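Local coordinates for SusD superfamily protein (Bacteroides vulgatus ATCC 8482, PDB 3JQ0), which probably binds nutrients, likely sugars, at the bacterial outer membrane as a SusD-family protein, at residues F15-L19 and Q81-M85; P360-D366 and F444-R448; I386-R392 and K436-E441. All blocks are in the same frame, centred on the assembly; numbering follows the deposited sequence.

Interaction 1 of 3, residues F15-L19 and Q81-M85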
# COMPACT_ATOMS: atom_id res chain seq x y z
N PHE A 15 -4.35 13.44 -22.06
CA PHE A 15 -5.41 12.61 -21.47
C PHE A 15 -4.81 11.50 -20.58
O PHE A 15 -5.29 11.26 -19.48
CB PHE A 15 -6.33 12.03 -22.55
CG PHE A 15 -7.67 11.61 -22.03
CD1 PHE A 15 -7.91 10.36 -21.51
CD2 PHE A 15 -8.71 12.53 -22.02
CE1 PHE A 15 -9.11 10.01 -21.04
CE2 PHE A 15 -9.94 12.18 -21.58
CZ PHE A 15 -10.15 10.89 -21.09
N ASN A 16 -3.75 10.89 -21.07
CA ASN A 16 -3.05 9.86 -20.30
C ASN A 16 -2.50 10.43 -18.99
O ASN A 16 -2.57 9.82 -17.91
CB ASN A 16 -1.92 9.24 -21.13
CG ASN A 16 -1.30 8.05 -20.45
OD1 ASN A 16 -2.01 7.15 -19.96
ND2 ASN A 16 0.04 8.00 -20.45
N THR A 17 -1.94 11.64 -19.08
CA THR A 17 -1.42 12.31 -17.92
C THR A 17 -2.58 12.56 -16.93
O THR A 17 -2.44 12.36 -15.71
CB THR A 17 -0.69 13.61 -18.34
OG1 THR A 17 0.39 13.23 -19.18
CG2 THR A 17 -0.17 14.38 -17.13
N GLY A 18 -3.73 12.97 -17.46
CA GLY A 18 -4.90 13.16 -16.64
C GLY A 18 -5.38 11.89 -15.95
O GLY A 18 -5.82 11.94 -14.77
N LEU A 19 -5.33 10.75 -16.64
CA LEU A 19 -5.72 9.47 -16.02
C LEU A 19 -4.84 9.20 -14.82
O LEU A 19 -5.29 8.77 -13.75
CB LEU A 19 -5.61 8.31 -16.99
CG LEU A 19 -6.58 8.36 -18.15
CD1 LEU A 19 -6.33 7.13 -19.06
CD2 LEU A 19 -8.02 8.43 -17.70
N GLN A 81 -13.28 7.50 -17.52
CA GLN A 81 -12.26 8.14 -18.35
C GLN A 81 -11.29 7.14 -18.98
O GLN A 81 -10.87 7.30 -20.11
CB GLN A 81 -11.50 9.22 -17.53
CG GLN A 81 -12.42 10.33 -16.95
CD GLN A 81 -13.16 11.06 -17.97
OE1 GLN A 81 -12.55 11.62 -18.86
NE2 GLN A 81 -14.50 11.11 -17.84
N ILE A 82 -10.88 6.10 -18.24
CA ILE A 82 -10.02 5.07 -18.78
C ILE A 82 -10.71 4.44 -20.00
O ILE A 82 -10.09 4.15 -21.03
CB ILE A 82 -9.64 4.01 -17.72
CG1 ILE A 82 -8.81 4.61 -16.58
CG2 ILE A 82 -8.91 2.85 -18.39
CD1 ILE A 82 -8.68 3.72 -15.35
N ASN A 83 -12.00 4.12 -19.83
CA ASN A 83 -12.75 3.51 -20.92
C ASN A 83 -12.76 4.35 -22.19
O ASN A 83 -12.60 3.85 -23.31
CB ASN A 83 -14.17 3.23 -20.48
CG ASN A 83 -14.26 2.16 -19.37
OD1 ASN A 83 -13.32 1.40 -19.12
ND2 ASN A 83 -15.40 2.11 -18.70
N GLN A 84 -12.88 5.66 -22.02
CA GLN A 84 -12.72 6.59 -23.12
C GLN A 84 -11.33 6.53 -23.77
O GLN A 84 -11.22 6.44 -24.99
CB GLN A 84 -13.03 8.00 -22.63
CG GLN A 84 -12.93 9.07 -23.69
CD GLN A 84 -13.31 10.45 -23.20
OE1 GLN A 84 -13.68 10.64 -22.03
NE2 GLN A 84 -13.21 11.42 -24.09
N MSE A 85 -10.27 6.55 -22.94
CA MSE A 85 -8.94 6.42 -23.50
C MSE A 85 -8.78 5.14 -24.30
O MSE A 85 -8.18 5.14 -25.37
CB MSE A 85 -7.88 6.47 -22.37
CG MSE A 85 -6.45 6.41 -22.81
SE MSE A 85 -5.93 8.05 -23.69
CE MSE A 85 -4.06 7.58 -24.06
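F15 and L19, one turn apart on helix 9-25 and joined by the 2.9 Å bond from L19 N to F15 O, both lay their side chains against M85 of helix 75-91. This is antiparallel helix packing in a region whose sequence family belongs to the TPR clan: the two short axes come within 10.4 Å, with 152° between their directions, and no hydrogen bond crosses between them. M85 is modelled as selenomethionine. The M85 and F15 side chains run past each other in opposite directions, and SE reaches F15 CD1 at 3.7 Å, an oblique Met-aromatic contact. F15 is aimed there because its CG stands anti to the backbone N (chi1 -159°), which sends the ring out between the side chains of the facing helix. There CE1 meets Q81 O edge-on, in the ring plane, at 3.4 Å. The bent chain of Q81 also brings OE1 to F15 CZ, again at 3.4 Å, with amide and ring planes 38° apart. Q84 arrives differently, fully extended, and its OE1 comes near the same CZ. Three oxygens thus gather round ring carbons whose hydrogens are probably slightly positive, while W6 meets the ring from outside the pair. L19 splits its branches: CD2 rests on Q81 CB at 3.6 Å and CD1 on M85 CB at 3.7 Å. Helix 97-122 backs the buried side, with M110 against L19, L114 against I82 and Y103 against M85. N16 ND2 donates to E106 OE1 of that helix, and N16 CB touches M85 CE at 4.0 Å.

Interaction 2 of 3, residues P360-D366 and F444-R448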
# COMPACT_ATOMS: atom_id res chain seq x y z
N PRO A 360 4.86 5.17 -3.04
CA PRO A 360 5.05 3.92 -3.81
C PRO A 360 3.78 3.08 -3.83
O PRO A 360 3.11 2.95 -2.81
CB PRO A 360 6.16 3.20 -3.05
CG PRO A 360 6.83 4.24 -2.20
CD PRO A 360 5.73 5.21 -1.85
N ILE A 361 3.49 2.49 -4.98
CA ILE A 361 2.42 1.49 -5.15
C ILE A 361 3.03 0.11 -5.22
O ILE A 361 2.65 -0.81 -4.48
CB ILE A 361 1.52 1.81 -6.37
CG1 ILE A 361 0.82 3.17 -6.19
CG2 ILE A 361 0.54 0.68 -6.63
CD1 ILE A 361 -0.17 3.22 -5.08
N TYR A 362 3.96 -0.08 -6.15
CA TYR A 362 4.70 -1.34 -6.29
C TYR A 362 6.19 -1.09 -6.21
O TYR A 362 6.73 -0.36 -7.07
CB TYR A 362 4.37 -2.06 -7.59
CG TYR A 362 2.95 -2.56 -7.74
CD1 TYR A 362 2.34 -3.30 -6.72
CD2 TYR A 362 2.24 -2.33 -8.89
CE1 TYR A 362 1.08 -3.84 -6.90
CE2 TYR A 362 0.96 -2.87 -9.07
CZ TYR A 362 0.38 -3.62 -8.06
OH TYR A 362 -0.88 -4.15 -8.29
N ARG A 363 6.83 -1.74 -5.24
CA ARG A 363 8.27 -1.71 -5.01
C ARG A 363 8.90 -3.05 -5.26
O ARG A 363 8.22 -4.08 -5.07
CB ARG A 363 8.57 -1.33 -3.45
CG ARG A 363 8.27 0.06 -3.09
CD ARG A 363 8.94 0.49 -1.91
NE ARG A 363 8.45 0.04 -0.63
CZ ARG A 363 9.11 -0.73 0.21
NH1 ARG A 363 10.21 -1.39 -0.11
NH2 ARG A 363 8.64 -0.85 1.44
N TYR A 364 10.20 -3.09 -5.55
CA TYR A 364 10.83 -4.37 -5.78
C TYR A 364 10.77 -5.31 -4.54
O TYR A 364 10.63 -6.51 -4.72
CB TYR A 364 12.25 -4.21 -6.29
CG TYR A 364 12.85 -5.49 -6.79
CD1 TYR A 364 12.36 -6.10 -7.92
CD2 TYR A 364 13.90 -6.12 -6.16
CE1 TYR A 364 12.89 -7.28 -8.40
CE2 TYR A 364 14.46 -7.29 -6.63
CZ TYR A 364 13.95 -7.87 -7.75
OH TYR A 364 14.44 -9.05 -8.26
N ALA A 365 10.83 -4.78 -3.31
CA ALA A 365 10.69 -5.68 -2.16
C ALA A 365 9.33 -6.38 -2.19
O ALA A 365 9.19 -7.49 -1.67
CB ALA A 365 10.88 -4.95 -0.84
N ASP A 366 8.31 -5.69 -2.71
CA ASP A 366 6.95 -6.27 -2.83
C ASP A 366 6.99 -7.42 -3.82
O ASP A 366 6.46 -8.50 -3.53
CB ASP A 366 5.99 -5.12 -3.25
CG ASP A 366 4.52 -5.41 -3.14
OD1 ASP A 366 4.14 -6.48 -2.61
OD2 ASP A 366 3.76 -4.51 -3.54
N PHE A 444 2.40 1.99 6.45
CA PHE A 444 1.96 3.22 5.78
C PHE A 444 1.91 3.11 4.24
O PHE A 444 1.68 4.09 3.58
CB PHE A 444 2.76 4.48 6.22
CG PHE A 444 3.04 4.49 7.68
CD1 PHE A 444 2.01 4.54 8.62
CD2 PHE A 444 4.33 4.36 8.18
CE1 PHE A 444 2.21 4.47 9.95
CE2 PHE A 444 4.56 4.30 9.55
CZ PHE A 444 3.49 4.35 10.43
N GLU A 445 2.04 1.90 3.70
CA GLU A 445 2.00 1.66 2.28
C GLU A 445 0.77 0.90 1.82
O GLU A 445 0.65 0.59 0.64
CB GLU A 445 3.29 1.03 1.76
CG GLU A 445 4.50 1.96 1.85
CD GLU A 445 5.77 1.25 1.43
OE1 GLU A 445 5.94 1.14 0.18
OE2 GLU A 445 6.59 0.89 2.30
N GLY A 446 -0.16 0.61 2.72
CA GLY A 446 -1.44 0.09 2.24
C GLY A 446 -1.51 -1.41 1.95
O GLY A 446 -2.26 -1.83 1.07
N LYS A 447 -0.76 -2.22 2.70
CA LYS A 447 -0.64 -3.65 2.42
C LYS A 447 -1.24 -4.61 3.45
O LYS A 447 -1.74 -5.65 3.06
CB LYS A 447 0.81 -4.06 2.21
CG LYS A 447 1.57 -3.17 1.22
CD LYS A 447 0.93 -3.07 -0.16
CE LYS A 447 1.77 -2.24 -1.11
NZ LYS A 447 1.13 -2.04 -2.46
N ARG A 448 -1.17 -4.29 4.75
CA ARG A 448 -1.40 -5.28 5.79
C ARG A 448 -2.78 -5.90 5.76
O ARG A 448 -2.89 -7.12 6.01
CB ARG A 448 -1.10 -4.64 7.16
CG ARG A 448 -1.37 -5.51 8.37
CD ARG A 448 -0.49 -6.73 8.49
NE ARG A 448 -0.64 -7.30 9.82
CZ ARG A 448 0.03 -8.36 10.24
NH1 ARG A 448 0.82 -9.05 9.44
NH2 ARG A 448 -0.07 -8.73 11.51
O HOH W 1 4.30 0.18 -1.82
O HOH W 2 1.20 1.32 -1.89
O HOH W 3 1.14 -4.70 -3.17
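With CG anti to its carbonyl carbon and its chain bent at chi3 (-76°), R363 turns its guanidinium side-on to E445, which stretches out beyond CG to meet it. The product is a bidentate salt bridge tying the loop after helix 430-441 to the end of strand 359-363. Here a classic beta bulge, I361 and Y362 both facing F245, leads through R363 at the N-cap position into helix 364-377. R363 NE donates to E445 OE1 at 2.9 Å and R363 NH2 to E445 OE2 at 2.8 Å. Both oxygens offer their syn lone pairs, and with the planes 20° apart the two groups lie almost flat together. K341 is a second partner for E445 OE2, while R363 NH1 is shared by E242 and E441. A leucine in place of R363 would probably leave E445 without its two-pronged mate, its carboxylate freer to turn, and E242 and E441 short of a countercharge. K447, bent at chi2 and straight beyond, lets NZ donate to I361 O at 2.8 Å, in the carbonyl plane. From the opposite direction comes D366, whose OD1 pairs with R438 and whose OD2 forms a salt bridge to K447 NZ that is long, at 3.8 Å. Water 3 spans that gap, donating to D366 OD2 at 2.7 Å and accepting from K447 NZ at 2.8 Å.

Interaction 3 of 3, residues I386-R392 and K436-E441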
# COMPACT_ATOMS: atom_id res chain seq x y z
N ILE A 386 13.07 -13.88 1.08
CA ILE A 386 12.93 -13.34 2.42
C ILE A 386 14.26 -12.73 2.88
O ILE A 386 14.30 -11.63 3.42
CB ILE A 386 12.40 -14.39 3.43
CG1 ILE A 386 11.03 -14.91 3.00
CG2 ILE A 386 12.41 -13.83 4.83
CD1 ILE A 386 10.52 -16.10 3.80
N ASN A 387 15.35 -13.48 2.70
CA ASN A 387 16.64 -13.01 3.17
C ASN A 387 17.20 -11.87 2.35
O ASN A 387 17.98 -11.09 2.90
CB ASN A 387 17.64 -14.17 3.34
CG ASN A 387 17.37 -14.93 4.59
OD1 ASN A 387 16.84 -14.40 5.55
ND2 ASN A 387 17.76 -16.22 4.63
N ALA A 388 16.82 -11.70 1.07
CA ALA A 388 17.27 -10.52 0.32
C ALA A 388 16.67 -9.27 1.00
O ALA A 388 17.35 -8.26 1.17
CB ALA A 388 16.81 -10.62 -1.14
N VAL A 389 15.39 -9.32 1.35
CA VAL A 389 14.71 -8.23 2.01
C VAL A 389 15.30 -7.99 3.41
O VAL A 389 15.57 -6.83 3.82
CB VAL A 389 13.20 -8.40 2.00
CG1 VAL A 389 12.52 -7.29 2.79
CG2 VAL A 389 12.68 -8.44 0.58
N ARG A 390 15.51 -9.05 4.18
CA ARG A 390 16.11 -8.90 5.50
C ARG A 390 17.52 -8.34 5.46
O ARG A 390 17.88 -7.48 6.25
CB ARG A 390 16.09 -10.22 6.29
CG ARG A 390 14.71 -10.71 6.64
CD ARG A 390 14.71 -11.94 7.51
NE ARG A 390 13.35 -12.30 7.87
CZ ARG A 390 13.03 -13.28 8.70
NH1 ARG A 390 13.98 -14.00 9.27
NH2 ARG A 390 11.78 -13.61 8.89
N GLU A 391 18.33 -8.84 4.51
CA GLU A 391 19.70 -8.36 4.43
C GLU A 391 19.72 -6.85 4.19
O GLU A 391 20.54 -6.12 4.74
CB GLU A 391 20.47 -9.11 3.34
CG GLU A 391 21.90 -8.63 3.23
CD GLU A 391 22.78 -9.47 2.30
OE1 GLU A 391 22.37 -10.57 1.91
OE2 GLU A 391 23.92 -9.05 2.00
N ARG A 392 18.80 -6.36 3.35
CA ARG A 392 18.71 -4.92 3.09
C ARG A 392 18.30 -4.17 4.36
O ARG A 392 18.79 -3.07 4.61
CB ARG A 392 17.79 -4.66 1.93
CG ARG A 392 17.78 -3.17 1.47
CD ARG A 392 16.70 -2.28 2.11
NE ARG A 392 15.33 -2.68 1.81
CZ ARG A 392 14.76 -2.48 0.62
NH1 ARG A 392 15.41 -1.90 -0.37
NH2 ARG A 392 13.52 -2.88 0.43
N LYS A 436 4.95 -11.45 8.49
CA LYS A 436 5.77 -10.64 9.39
C LYS A 436 6.68 -9.74 8.59
O LYS A 436 6.85 -8.56 8.90
CB LYS A 436 6.55 -11.58 10.30
CG LYS A 436 7.62 -10.89 11.17
CD LYS A 436 8.25 -11.82 12.21
CE LYS A 436 9.12 -12.91 11.62
NZ LYS A 436 9.60 -13.86 12.67
N GLU A 437 7.29 -10.30 7.54
CA GLU A 437 8.23 -9.53 6.73
C GLU A 437 7.50 -8.37 6.05
O GLU A 437 8.02 -7.24 6.01
CB GLU A 437 8.95 -10.40 5.72
CG GLU A 437 10.24 -9.77 5.23
CD GLU A 437 11.28 -9.62 6.32
OE1 GLU A 437 11.31 -10.49 7.24
OE2 GLU A 437 12.04 -8.63 6.28
N ARG A 438 6.32 -8.62 5.50
CA ARG A 438 5.56 -7.59 4.85
C ARG A 438 5.09 -6.53 5.83
O ARG A 438 5.04 -5.34 5.49
CB ARG A 438 4.36 -8.17 4.07
CG ARG A 438 4.77 -8.96 2.86
CD ARG A 438 3.57 -9.44 2.05
NE ARG A 438 2.84 -8.39 1.41
CZ ARG A 438 3.19 -7.78 0.31
NH1 ARG A 438 4.31 -8.07 -0.32
NH2 ARG A 438 2.38 -6.85 -0.21
N LEU A 439 4.76 -6.93 7.05
CA LEU A 439 4.36 -5.98 8.08
C LEU A 439 5.52 -4.99 8.34
O LEU A 439 5.33 -3.78 8.37
CB LEU A 439 3.92 -6.70 9.36
CG LEU A 439 3.58 -5.83 10.56
CD1 LEU A 439 2.57 -4.74 10.28
CD2 LEU A 439 3.19 -6.70 11.71
N ARG A 440 6.70 -5.55 8.56
CA ARG A 440 7.88 -4.75 8.81
C ARG A 440 8.24 -3.86 7.63
O ARG A 440 8.76 -2.74 7.82
CB ARG A 440 9.06 -5.68 9.18
CG ARG A 440 8.90 -6.31 10.54
CD ARG A 440 10.01 -7.30 10.86
NE ARG A 440 9.90 -7.76 12.24
CZ ARG A 440 10.51 -8.82 12.75
NH1 ARG A 440 11.18 -9.66 11.98
NH2 ARG A 440 10.39 -9.05 14.05
N GLU A 441 8.03 -4.32 6.40
CA GLU A 441 8.51 -3.68 5.20
C GLU A 441 7.55 -2.54 4.76
O GLU A 441 8.03 -1.57 4.16
CB GLU A 441 8.63 -4.74 4.09
CG GLU A 441 9.26 -4.26 2.81
CD GLU A 441 10.73 -3.82 2.89
OE1 GLU A 441 11.43 -4.30 3.81
OE2 GLU A 441 11.16 -3.04 1.97
O HOH W 4 14.13 -4.27 3.74
O HOH W 5 9.68 -12.09 8.58
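R390 NE donates to E437 OE1 at 2.8 Å, close to the guanidinium plane on the arginine side but from above the carboxylate plane on the other. R390 NE alone makes the direct bond, while R390 NH2 is linked to OE1 through water 5. The R390 chain, extended from CG to NE, crosses the carboxylate obliquely and brings its CG to 3.4 Å from E437 OE2. E437 presents itself this way because its CG is anti to the backbone N (chi1 -160°) and the chain then bends at chi2. One turn on, E441 has the same shape. Its OE2 accepts from R392 NH2 at 2.8 Å, on the syn side but tilted out of the carboxylate plane, in a clearly bent bond (N-H...O 133°). V389 CG1 touches both carboxylates, 3.3 Å from E441 OE1 and also against E437 OE2. The helices carrying these groups, 383-394 and 430-441, run roughly parallel in the RagB/SusD region, 33° between their directions and 11.1 Å apart at closest approach, a spacing bridged by long charged side chains and water. Water 4 donates hydrogen bonds to V389 O and E441 OE1 and accepts one from R392 NE at 2.8 Å. Further out, R315 NH1 pairs with both E437 OE2 and E441 OE1, which probably steadies two buried negative charges at once. R363 NH1 is a second partner of E441 OE2. E242 holds R392 NH1, and D426 takes R390 NH2. Helix 364-377 covers one flank, with L369 on E437 and A365 on both R392 and E441.

Overall arrangement
Interaction 1 is complete along the chain before the others begin; interaction 3 falls between the segments of interaction 2. Interaction 1 joins helices 9-25 and 75-91, its centre about 24 Å from that of interaction 2 and about 36 Å from that of interaction 3, across the chain's centre from the latter. Interactions 2 and 3 touch, centres about 12 Å apart, in one RagB/SusD region. R363 NH1 meets E441 OE2 and D366 OD1 meets R438 NH1, each at 2.8 Å, so salt bridges run from the bulged strand 359-363 through helix 430-441 to helix 383-394. The protein combines largely apolar helix packing near its N-terminus with a charged, water-bridged network running outward from near its centre.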